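Local coordinates for protein MccF (Escherichia coli, PDB 4IIY) that serves as the self-immunity protein against microcin C7, is probably a hydrolase of the S66 peptidase family, and binds glutamylsulfamoyl inosine, at residues P108-I113 with N137-I142; G43-F48 with K76-K81; P34-P39 with G159-Y164; E100-V105 with P127-D132. The protein carries 1 engineered substitution. One frame throughout, in Å; residues are numbered along the deposited sequence. Where two conformers were deposited one is given.

From the N terminus, residues 34-39 open contact 3, which closes only at 159-164, so the other three contacts all fall within its span. Contact 2 comes first, pairing 43-48 with 76-81 at the edge of the mostly parallel sheet, and is complete before the next begins. Contacts 4 and 1 then cross: 100-105 and 108-113 open in turn, 127-132 closes contact 4 and 137-142 closes contact 1. Contacts 2 and 1 join side by side in the sheet through strands 45-49 and 110-115, and contact 3 follows beyond strand 140-143. Contact 4 lies on the helical layer, where helix 94-105 meets the turn leading into helix 131-136.

Contact 1 (P108-I113 with N137-I142); sequences PDITCI and NPKIII
Ile113 lies alongside Ile141, its CB 3.7 Å from Ile141 CD1, both side chains pointing the same way from adjacent parallel strands. These are the two strands of a beta-alpha-beta unit, in which 110-115 leads through helix 131-136 to 140-143. Three backbone bonds join them. Ile140 N donates to Thr111 O, and Ile113 N returns to Ile140 O over a short 2.7 Å. Ile142 N then reaches Ile113 O at 3.0 Å, which completes the parallel alternation.

Just ahead of its strand, Lys139 slants across the Ile113 side chain, its CD 3.8 Å from Ile113 CD1. The lysine chain is extended until a final bend (chi4 -60°) turns the amine onto the backbone where the partner strand begins. There NZ meets Ile110 O at 2.8 Å, in the carbonyl plane, and it also bonds Asn107 O, so two backbone oxygens hold this buried amine. With a methionine here, Ile110 O and Asn107 O would probably both lose this donor and the backbone around 107-110 would be less firmly fixed.

Helix 94-105 covers the Ile113 face through Phe101, Leu104 and Val105. On the other face, where Phe163 packs on Ile140 and Ile142, Cys112 SG is anti to its own backbone N (chi1 172°), which places it over the neighbouring strand, 4.1 Å from Ile140 CG2 and 3.7 Å from Ile142 CG2.

Contact 2 (G43-F48 with K76-K81); sequences GDTIGF and KLVSGK. With EDO (1,2-ethanediol), chain P.
Thr45 to Phe48 and Lys76 to Ser79 pair as parallel strands, and backbone hydrogen bonds run the length of the pairing. Lys76 N donates to Asp44 O, and Ile46 N answers to Lys76 O at 2.8 Å. Further along, Val78 N bonds Ile46 O, and Phe48 N meets Val78 O almost head-on. The series ends in a weak bond from Gly80 N to Phe48 O. At this last position glycine matters sterically, because a CB on residue 80 would run into Phe48 O.

A charged group adds one more bond at the other end. The Lys76 side chain crosses that of Thr45 at about a right angle, then bends at its last torsion (chi4 56°) to bring NZ onto an in-plane lone pair of Gly43 O, 2.9 Å away.

Apolar contacts divide between the two faces. Thr45 CG2 packs 3.5 Å from Val78 CG2 on one, while Leu77 CD2 rests 3.9 Å from Ile46 CB on the other, where helix 60-72 covers Leu77 through Val67 and Gln71.

The aromatic contact belongs to Phe48. With chi1 at 57°, CG sits between the backbone N and the carbonyl carbon, and the ring lies across the neighbouring strand. Ser79 CA stands over one ring face, a CH-pi contact 3.9 Å from the centroid, while Leu77 CB meets the ring edge.

Within this chain strand 76-79 is the outermost strand of a sheet whose five parallel strands run in the order 2-1-3-4-5, as in flavodoxin-like alpha/beta folds.

Contact 3 (P34-P39 with G159-Y164); sequences PLLAAP and GLITFY. With EDO (1,2-ethanediol), chain P.
A single beta bridge, Leu35 with Leu160, fastens the N-terminal tail to the connection between helix 148-158 and strand 162-164. Gly159, which leaves the helix with positive phi, begins the pairing: Leu35 N donates to its O at 3.1 Å, approaching from well above the carbonyl plane. The return bond meets its carbonyl nearly end-on, Ile161 N reaching Leu35 O at 3.0 Å with a C=O...N angle of 170°. Leu160 CA also lies against Leu35 O. Beyond the bridge the backbones part, and a water fills the next step, accepting from Ala37 N and donating to Ile161 O, 2.9 Å from each.

Side chains continue the contact on both flanks of the bridge. Ile161 CG1 lies between two residues of the tail, and Leu36 CD2 comes within 3.7 Å of it, the two side chains running side by side. Ile161 CD1, in turn, presses on Pro34 CB at 3.6 Å, that pair meeting at a slant. On the other flank, Leu35 CG faces Leu160 CD1 at 4.1 Å. Leu160 CG is anti to its own backbone N (chi1 178°), which carries CD1 over Leu35 O and toward the backbone of Ala37.

Leu160 also packs on Ile154 of helix 148-158 and on Ile141 of strand 140-143, while Ile161 touches Tyr155 of that helix and Pro346 of strand 345-347. Farther along the tail, Ala37 rests on Ile140 of the sheet and pairs through its backbone with Ser368, near the C terminus.

Contact 4 (E100-V105 with P127-D132); sequences EFNELV and PFLDYD
Asn102 turns its carboxamide from helix 94-105 onto the backbone just before helix 131-136 and uses both ends of the group. ND2 donates to Phe128 O at 3.1 Å, with that oxygen lying almost in the amide plane. OD1 receives Asp130 N at 2.9 Å, a donor that stands 39° out of the plane of the amide carbonyl. The two bonds span Leu129 and fix the rotation of the amide. With CG anti to the carbonyl carbon of Asn102 (chi1 -72°), the amide points at the 128-130 backbone. A leucine in its place would probably leave Asp130 N and Phe128 O without their side-chain mates, and the turn less firmly held to the helix.

The Asp130 side chain meets that of Asn102 at about a right angle, carboxylate and amide planes 85° apart, with CB 3.6 Å from OD1 of Asn102. Its own oxygens are engaged elsewhere: OD1 takes Ala133 N, and OD2 bonds Tyr106 OH.

Beside these polar bonds, the Phe101 ring and Leu129 run obliquely to each other, CD1 of Phe101 being 4.0 Å from Leu129 CD2. Ile154 of helix 148-158 touches both. Phe128 also reaches Asp324 of the second subunit.

Asp130 is both the centre of an inverse gamma turn and the N-cap of helix 131-136; the arrangement is an N-capped helix start whose approach is held by an asparagine of helix 94-105.

Contact 1 (P108-I113 with N137-I142)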
# COMPACT_ATOMS: atom_id res chain seq x y z
N PRO B 108 15.01 -15.45 -28.85
CA PRO B 108 13.95 -15.97 -29.72
C PRO B 108 13.55 -17.41 -29.41
O PRO B 108 12.51 -17.86 -29.89
CB PRO B 108 14.58 -15.88 -31.12
CG PRO B 108 16.03 -16.02 -30.87
CD PRO B 108 16.30 -15.33 -29.55
N ASP B 109 14.36 -18.11 -28.63
CA ASP B 109 14.05 -19.50 -28.28
C ASP B 109 13.03 -19.63 -27.14
O ASP B 109 12.48 -20.71 -26.91
CB ASP B 109 15.32 -20.26 -27.88
CG ASP B 109 16.31 -20.37 -29.03
OD1 ASP B 109 15.89 -20.29 -30.20
OD2 ASP B 109 17.52 -20.55 -28.74
N ILE B 110 12.77 -18.53 -26.43
CA ILE B 110 11.91 -18.58 -25.25
C ILE B 110 10.44 -18.37 -25.61
O ILE B 110 10.09 -17.39 -26.26
CB ILE B 110 12.37 -17.54 -24.20
CG1 ILE B 110 13.77 -17.89 -23.71
CG2 ILE B 110 11.40 -17.50 -23.02
CD1 ILE B 110 14.35 -16.91 -22.71
N THR B 111 9.58 -19.29 -25.19
CA THR B 111 8.15 -19.18 -25.44
C THR B 111 7.41 -18.56 -24.24
O THR B 111 6.38 -17.91 -24.39
CB THR B 111 7.53 -20.56 -25.77
OG1 THR B 111 8.10 -21.06 -26.99
CG2 THR B 111 6.03 -20.48 -25.93
N CYS B 112 7.94 -18.81 -23.04
CA CYS B 112 7.30 -18.40 -21.79
C CYS B 112 8.34 -17.79 -20.86
O CYS B 112 9.41 -18.37 -20.66
CB CYS B 112 6.63 -19.61 -21.12
SG CYS B 112 5.96 -19.34 -19.46
N ILE B 113 8.01 -16.61 -20.33
CA ILE B 113 8.83 -15.92 -19.34
C ILE B 113 8.10 -15.99 -18.00
O ILE B 113 7.00 -15.46 -17.86
CB ILE B 113 9.08 -14.46 -19.76
CG1 ILE B 113 9.91 -14.41 -21.05
CG2 ILE B 113 9.78 -13.68 -18.65
CD1 ILE B 113 10.12 -13.01 -21.61
N ASN B 137 8.06 -9.17 -30.09
CA ASN B 137 8.32 -10.57 -29.76
C ASN B 137 7.41 -11.03 -28.62
O ASN B 137 7.89 -11.29 -27.52
CB ASN B 137 9.78 -10.76 -29.33
CG ASN B 137 10.77 -10.11 -30.29
OD1 ASN B 137 11.12 -10.69 -31.32
ND2 ASN B 137 11.22 -8.90 -29.96
N PRO B 138 6.10 -11.11 -28.88
CA PRO B 138 5.19 -11.45 -27.78
C PRO B 138 5.48 -12.84 -27.23
O PRO B 138 5.74 -13.78 -27.99
CB PRO B 138 3.80 -11.37 -28.41
CG PRO B 138 4.03 -11.32 -29.89
CD PRO B 138 5.39 -10.76 -30.12
N LYS B 139 5.45 -12.96 -25.91
CA LYS B 139 5.66 -14.24 -25.24
C LYS B 139 4.64 -14.36 -24.12
O LYS B 139 4.02 -13.37 -23.73
CB LYS B 139 7.08 -14.34 -24.67
CG LYS B 139 8.19 -14.32 -25.73
CD LYS B 139 9.57 -14.29 -25.10
CE LYS B 139 10.65 -13.92 -26.11
NZ LYS B 139 10.73 -14.88 -27.26
N ILE B 140 4.46 -15.58 -23.62
CA ILE B 140 3.65 -15.81 -22.44
C ILE B 140 4.41 -15.30 -21.21
O ILE B 140 5.48 -15.81 -20.90
CB ILE B 140 3.35 -17.30 -22.27
CG1 ILE B 140 2.57 -17.83 -23.48
CG2 ILE B 140 2.60 -17.56 -20.96
CD1 ILE B 140 2.53 -19.34 -23.56
N ILE B 141 3.86 -14.30 -20.53
CA ILE B 141 4.47 -13.76 -19.32
C ILE B 141 3.58 -14.17 -18.16
O ILE B 141 2.37 -13.89 -18.19
CB ILE B 141 4.57 -12.21 -19.37
CG1 ILE B 141 5.11 -11.72 -20.72
CG2 ILE B 141 5.39 -11.69 -18.19
CD1 ILE B 141 6.48 -12.18 -21.03
N ILE B 142 4.15 -14.84 -17.17
CA ILE B 142 3.35 -15.45 -16.11
C ILE B 142 4.01 -15.33 -14.74
O ILE B 142 5.24 -15.44 -14.59
CB ILE B 142 3.02 -16.93 -16.46
CG1 ILE B 142 1.98 -17.53 -15.51
CG2 ILE B 142 4.30 -17.78 -16.53
CD1 ILE B 142 1.35 -18.80 -16.06

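Contact 2 (G43-F48 with K76-K81)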
# COMPACT_ATOMS: atom_id res chain seq x y z
N GLY B 43 7.85 -29.44 -24.44
CA GLY B 43 9.19 -29.36 -25.00
C GLY B 43 9.69 -27.94 -25.20
O GLY B 43 10.85 -27.73 -25.55
N ASP B 44 8.82 -26.96 -24.99
CA ASP B 44 9.21 -25.57 -25.14
C ASP B 44 10.24 -25.12 -24.10
O ASP B 44 10.49 -25.80 -23.09
CB ASP B 44 7.99 -24.64 -25.07
CG ASP B 44 7.22 -24.55 -26.39
OD1 ASP B 44 7.69 -25.09 -27.42
OD2 ASP B 44 6.14 -23.93 -26.39
N THR B 45 10.81 -23.95 -24.35
CA THR B 45 11.76 -23.31 -23.46
C THR B 45 11.09 -22.22 -22.63
O THR B 45 10.41 -21.32 -23.15
CB THR B 45 12.92 -22.68 -24.28
OG1 THR B 45 13.59 -23.72 -25.00
CG2 THR B 45 13.91 -21.97 -23.37
N ILE B 46 11.27 -22.33 -21.31
CA ILE B 46 10.77 -21.36 -20.35
C ILE B 46 11.97 -20.63 -19.76
O ILE B 46 12.90 -21.28 -19.29
CB ILE B 46 10.01 -22.07 -19.21
CG1 ILE B 46 8.79 -22.83 -19.76
CG2 ILE B 46 9.61 -21.07 -18.13
CD1 ILE B 46 8.09 -23.73 -18.75
N GLY B 47 11.96 -19.30 -19.79
CA GLY B 47 12.99 -18.53 -19.12
C GLY B 47 12.45 -17.97 -17.82
O GLY B 47 11.27 -17.64 -17.76
N PHE B 48 13.28 -17.89 -16.79
CA PHE B 48 12.80 -17.36 -15.52
C PHE B 48 13.62 -16.18 -15.01
O PHE B 48 14.83 -16.08 -15.28
CB PHE B 48 12.64 -18.47 -14.46
CG PHE B 48 13.88 -19.28 -14.18
CD1 PHE B 48 14.86 -18.80 -13.33
CD2 PHE B 48 14.04 -20.55 -14.72
CE1 PHE B 48 15.98 -19.57 -13.02
CE2 PHE B 48 15.16 -21.32 -14.42
CZ PHE B 48 16.13 -20.82 -13.58
N LYS B 76 12.58 -27.14 -21.38
CA LYS B 76 13.94 -26.65 -21.28
C LYS B 76 13.88 -25.32 -20.54
O LYS B 76 12.98 -24.52 -20.78
CB LYS B 76 14.54 -26.47 -22.68
CG LYS B 76 14.54 -27.76 -23.48
CD LYS B 76 14.79 -27.53 -24.96
CE LYS B 76 14.59 -28.82 -25.75
NZ LYS B 76 13.24 -29.43 -25.53
N LEU B 77 14.82 -25.10 -19.63
CA LEU B 77 14.82 -23.87 -18.84
C LEU B 77 16.02 -22.98 -19.12
O LEU B 77 17.15 -23.46 -19.25
CB LEU B 77 14.78 -24.21 -17.35
CG LEU B 77 13.65 -25.12 -16.89
CD1 LEU B 77 13.72 -25.32 -15.38
CD2 LEU B 77 12.30 -24.57 -17.29
N VAL B 78 15.76 -21.68 -19.23
CA VAL B 78 16.80 -20.67 -19.32
C VAL B 78 16.78 -19.85 -18.03
O VAL B 78 15.76 -19.24 -17.68
CB VAL B 78 16.61 -19.75 -20.54
CG1 VAL B 78 17.59 -18.58 -20.50
CG2 VAL B 78 16.77 -20.54 -21.84
N SER B 79 17.91 -19.83 -17.34
CA SER B 79 18.02 -19.09 -16.09
C SER B 79 18.34 -17.62 -16.34
O SER B 79 19.31 -17.30 -17.02
CB SER B 79 19.13 -19.72 -15.25
OG SER B 79 19.28 -19.07 -14.01
N GLY B 80 17.53 -16.73 -15.78
CA GLY B 80 17.80 -15.31 -15.88
C GLY B 80 19.14 -14.96 -15.25
O GLY B 80 19.63 -15.67 -14.37
N LYS B 81 19.74 -13.86 -15.69
CA LYS B 81 21.10 -13.51 -15.28
C LYS B 81 21.27 -13.18 -13.78
O LYS B 81 22.40 -13.13 -13.29
CB LYS B 81 21.65 -12.37 -16.14
CG LYS B 81 20.96 -11.04 -15.87
CD LYS B 81 21.28 -10.01 -16.94
CE LYS B 81 22.63 -9.36 -16.73
NZ LYS B 81 22.65 -7.99 -17.32
C1 EDO P . 4.94 -23.44 -31.09
O1 EDO P . 3.93 -22.47 -31.36
C2 EDO P . 4.85 -23.92 -29.64
O2 EDO P . 5.24 -22.87 -28.74

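Contact 3 (P34-P39 with G159-Y164)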
# COMPACT_ATOMS: atom_id res chain seq x y z
N PRO B 34 -6.74 -7.57 -28.65
CA PRO B 34 -5.52 -7.62 -27.83
C PRO B 34 -4.35 -8.29 -28.54
O PRO B 34 -4.54 -9.04 -29.50
CB PRO B 34 -5.96 -8.46 -26.62
CG PRO B 34 -7.06 -9.30 -27.13
CD PRO B 34 -7.80 -8.44 -28.12
N LEU B 35 -3.14 -8.00 -28.08
CA LEU B 35 -1.94 -8.64 -28.59
C LEU B 35 -1.80 -10.00 -27.91
O LEU B 35 -1.87 -10.09 -26.68
CB LEU B 35 -0.73 -7.75 -28.30
CG LEU B 35 0.65 -8.27 -28.69
CD1 LEU B 35 0.77 -8.45 -30.20
CD2 LEU B 35 1.73 -7.33 -28.18
N LEU B 36 -1.61 -11.05 -28.71
CA LEU B 36 -1.56 -12.42 -28.20
C LEU B 36 -0.22 -13.09 -28.43
O LEU B 36 0.38 -12.97 -29.50
CB LEU B 36 -2.65 -13.27 -28.87
CG LEU B 36 -4.08 -12.75 -28.77
CD1 LEU B 36 -5.02 -13.74 -29.46
CD2 LEU B 36 -4.49 -12.55 -27.31
N ALA B 37 0.25 -13.81 -27.42
CA ALA B 37 1.46 -14.62 -27.54
C ALA B 37 1.16 -15.96 -28.21
O ALA B 37 0.02 -16.42 -28.20
CB ALA B 37 2.08 -14.85 -26.17
N ALA B 38 2.19 -16.58 -28.77
CA ALA B 38 2.08 -17.95 -29.26
C ALA B 38 1.81 -18.90 -28.10
O ALA B 38 2.28 -18.68 -26.97
CB ALA B 38 3.36 -18.36 -29.99
N PRO B 39 1.06 -19.98 -28.35
CA PRO B 39 0.74 -20.92 -27.28
C PRO B 39 1.94 -21.74 -26.84
O PRO B 39 2.92 -21.87 -27.57
CB PRO B 39 -0.32 -21.82 -27.91
CG PRO B 39 -0.01 -21.78 -29.38
CD PRO B 39 0.45 -20.37 -29.64
N GLY B 159 -0.90 -3.87 -24.53
CA GLY B 159 -2.08 -4.65 -24.84
C GLY B 159 -1.87 -6.15 -24.85
O GLY B 159 -2.81 -6.89 -25.16
N LEU B 160 -0.67 -6.61 -24.51
CA LEU B 160 -0.38 -8.04 -24.44
C LEU B 160 -1.18 -8.72 -23.33
O LEU B 160 -1.23 -8.25 -22.20
CB LEU B 160 1.11 -8.27 -24.19
CG LEU B 160 1.58 -9.71 -24.04
CD1 LEU B 160 1.33 -10.53 -25.32
CD2 LEU B 160 3.06 -9.73 -23.69
N ILE B 161 -1.81 -9.84 -23.67
CA ILE B 161 -2.50 -10.65 -22.67
C ILE B 161 -1.46 -11.47 -21.91
O ILE B 161 -0.81 -12.36 -22.47
CB ILE B 161 -3.56 -11.56 -23.32
CG1 ILE B 161 -4.58 -10.70 -24.08
CG2 ILE B 161 -4.21 -12.44 -22.26
CD1 ILE B 161 -5.22 -9.60 -23.25
N THR B 162 -1.28 -11.09 -20.64
CA THR B 162 -0.38 -11.77 -19.71
C THR B 162 -1.20 -12.62 -18.73
O THR B 162 -2.43 -12.59 -18.76
CB THR B 162 0.48 -10.75 -18.91
OG1 THR B 162 -0.36 -9.97 -18.06
CG2 THR B 162 1.25 -9.85 -19.86
N PHE B 163 -0.52 -13.40 -17.89
CA PHE B 163 -1.17 -14.45 -17.11
C PHE B 163 -0.90 -14.37 -15.62
O PHE B 163 0.26 -14.30 -15.19
CB PHE B 163 -0.74 -15.82 -17.64
CG PHE B 163 -1.17 -16.07 -19.05
CD1 PHE B 163 -2.33 -16.77 -19.32
CD2 PHE B 163 -0.46 -15.53 -20.11
CE1 PHE B 163 -2.75 -16.96 -20.64
CE2 PHE B 163 -0.88 -15.71 -21.42
CZ PHE B 163 -2.02 -16.43 -21.68
N TYR B 164 -1.98 -14.39 -14.84
CA TYR B 164 -1.89 -14.54 -13.39
C TYR B 164 -1.81 -16.03 -13.14
O TYR B 164 -2.77 -16.76 -13.39
CB TYR B 164 -3.11 -13.95 -12.68
CG TYR B 164 -2.76 -13.45 -11.30
CD1 TYR B 164 -2.02 -12.28 -11.16
CD2 TYR B 164 -3.10 -14.15 -10.14
CE1 TYR B 164 -1.65 -11.81 -9.93
CE2 TYR B 164 -2.74 -13.68 -8.88
CZ TYR B 164 -2.01 -12.50 -8.80
OH TYR B 164 -1.58 -11.99 -7.58
C1 EDO P . 4.94 -23.44 -31.09
O1 EDO P . 3.93 -22.47 -31.36
C2 EDO P . 4.85 -23.92 -29.64
O2 EDO P . 5.24 -22.87 -28.74
O HOH W 1 -1.21 -13.85 -24.95

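Contact 4 (E100-V105 with P127-D132)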
# COMPACT_ATOMS: atom_id res chain seq x y z
N GLU B 100 17.59 -8.06 -16.69
CA GLU B 100 17.39 -9.51 -16.63
C GLU B 100 16.13 -9.89 -17.41
O GLU B 100 16.12 -10.85 -18.18
CB GLU B 100 17.24 -9.99 -15.18
CG GLU B 100 17.09 -11.51 -15.12
CD GLU B 100 16.77 -12.08 -13.74
OE1 GLU B 100 15.94 -11.49 -13.02
OE2 GLU B 100 17.34 -13.14 -13.41
N PHE B 101 15.06 -9.13 -17.19
CA PHE B 101 13.79 -9.40 -17.86
C PHE B 101 13.90 -9.14 -19.37
O PHE B 101 13.48 -9.97 -20.18
CB PHE B 101 12.68 -8.54 -17.25
CG PHE B 101 11.31 -8.83 -17.80
CD1 PHE B 101 10.86 -8.22 -18.96
CD2 PHE B 101 10.46 -9.73 -17.14
CE1 PHE B 101 9.58 -8.50 -19.47
CE2 PHE B 101 9.20 -10.01 -17.64
CZ PHE B 101 8.76 -9.39 -18.80
N ASN B 102 14.47 -8.00 -19.73
CA ASN B 102 14.58 -7.65 -21.14
C ASN B 102 15.37 -8.70 -21.92
O ASN B 102 15.03 -9.03 -23.06
CB ASN B 102 15.22 -6.27 -21.32
CG ASN B 102 14.30 -5.13 -20.91
OD1 ASN B 102 13.08 -5.27 -20.91
ND2 ASN B 102 14.88 -3.99 -20.57
N GLU B 103 16.41 -9.24 -21.30
CA GLU B 103 17.25 -10.24 -21.96
C GLU B 103 16.47 -11.51 -22.31
O GLU B 103 16.75 -12.16 -23.32
CB GLU B 103 18.48 -10.56 -21.11
CG GLU B 103 19.51 -9.45 -21.14
CD GLU B 103 20.73 -9.77 -20.30
OE1 GLU B 103 20.74 -10.84 -19.66
OE2 GLU B 103 21.67 -8.95 -20.28
N LEU B 104 15.47 -11.85 -21.51
CA LEU B 104 14.62 -12.98 -21.83
C LEU B 104 13.70 -12.64 -23.01
O LEU B 104 13.47 -13.49 -23.87
CB LEU B 104 13.81 -13.43 -20.61
CG LEU B 104 14.64 -13.87 -19.40
CD1 LEU B 104 13.73 -14.24 -18.24
CD2 LEU B 104 15.57 -15.03 -19.74
N VAL B 105 13.19 -11.41 -23.05
CA VAL B 105 12.37 -10.98 -24.17
C VAL B 105 13.15 -11.06 -25.49
O VAL B 105 12.58 -11.38 -26.54
CB VAL B 105 11.82 -9.54 -23.95
CG1 VAL B 105 11.07 -9.06 -25.19
CG2 VAL B 105 10.93 -9.50 -22.71
N PRO B 127 9.73 1.70 -15.69
CA PRO B 127 10.25 2.68 -16.65
C PRO B 127 11.33 2.13 -17.59
O PRO B 127 11.67 2.79 -18.57
CB PRO B 127 10.84 3.77 -15.76
CG PRO B 127 10.16 3.60 -14.43
CD PRO B 127 9.96 2.11 -14.30
N PHE B 128 11.85 0.94 -17.30
CA PHE B 128 13.07 0.43 -17.93
C PHE B 128 12.85 -0.81 -18.79
O PHE B 128 13.79 -1.33 -19.40
CB PHE B 128 14.13 0.15 -16.86
CG PHE B 128 14.41 1.32 -15.98
CD1 PHE B 128 15.13 2.41 -16.47
CD2 PHE B 128 13.93 1.38 -14.68
CE1 PHE B 128 15.38 3.52 -15.68
CE2 PHE B 128 14.17 2.48 -13.88
CZ PHE B 128 14.91 3.55 -14.37
N LEU B 129 11.61 -1.30 -18.85
CA LEU B 129 11.32 -2.47 -19.68
C LEU B 129 11.28 -2.08 -21.15
O LEU B 129 10.88 -0.97 -21.50
CB LEU B 129 10.00 -3.14 -19.30
CG LEU B 129 9.90 -3.66 -17.87
CD1 LEU B 129 8.59 -4.43 -17.73
CD2 LEU B 129 11.09 -4.54 -17.54
N ASP B 130 11.67 -3.02 -22.01
CA ASP B 130 11.71 -2.74 -23.44
C ASP B 130 10.37 -3.09 -24.06
O ASP B 130 10.17 -4.18 -24.60
CB ASP B 130 12.85 -3.54 -24.09
CG ASP B 130 13.16 -3.06 -25.50
OD1 ASP B 130 12.28 -2.45 -26.14
OD2 ASP B 130 14.30 -3.32 -25.96
N TYR B 131 9.42 -2.15 -23.96
CA TYR B 131 8.06 -2.40 -24.42
C TYR B 131 8.01 -2.66 -25.92
O TYR B 131 7.23 -3.49 -26.37
CB TYR B 131 7.12 -1.26 -24.00
CG TYR B 131 7.05 -1.18 -22.50
CD1 TYR B 131 6.40 -2.17 -21.77
CD2 TYR B 131 7.68 -0.17 -21.80
CE1 TYR B 131 6.36 -2.13 -20.39
CE2 TYR B 131 7.65 -0.13 -20.42
CZ TYR B 131 6.99 -1.12 -19.71
OH TYR B 131 6.96 -1.10 -18.33
N ASP B 132 8.83 -1.95 -26.68
CA ASP B 132 8.86 -2.18 -28.13
C ASP B 132 9.27 -3.61 -28.45
O ASP B 132 8.71 -4.23 -29.34
CB ASP B 132 9.80 -1.19 -28.81
CG ASP B 132 9.25 0.22 -28.85
OD1 ASP B 132 8.02 0.39 -28.73
OD2 ASP B 132 10.06 1.17 -29.00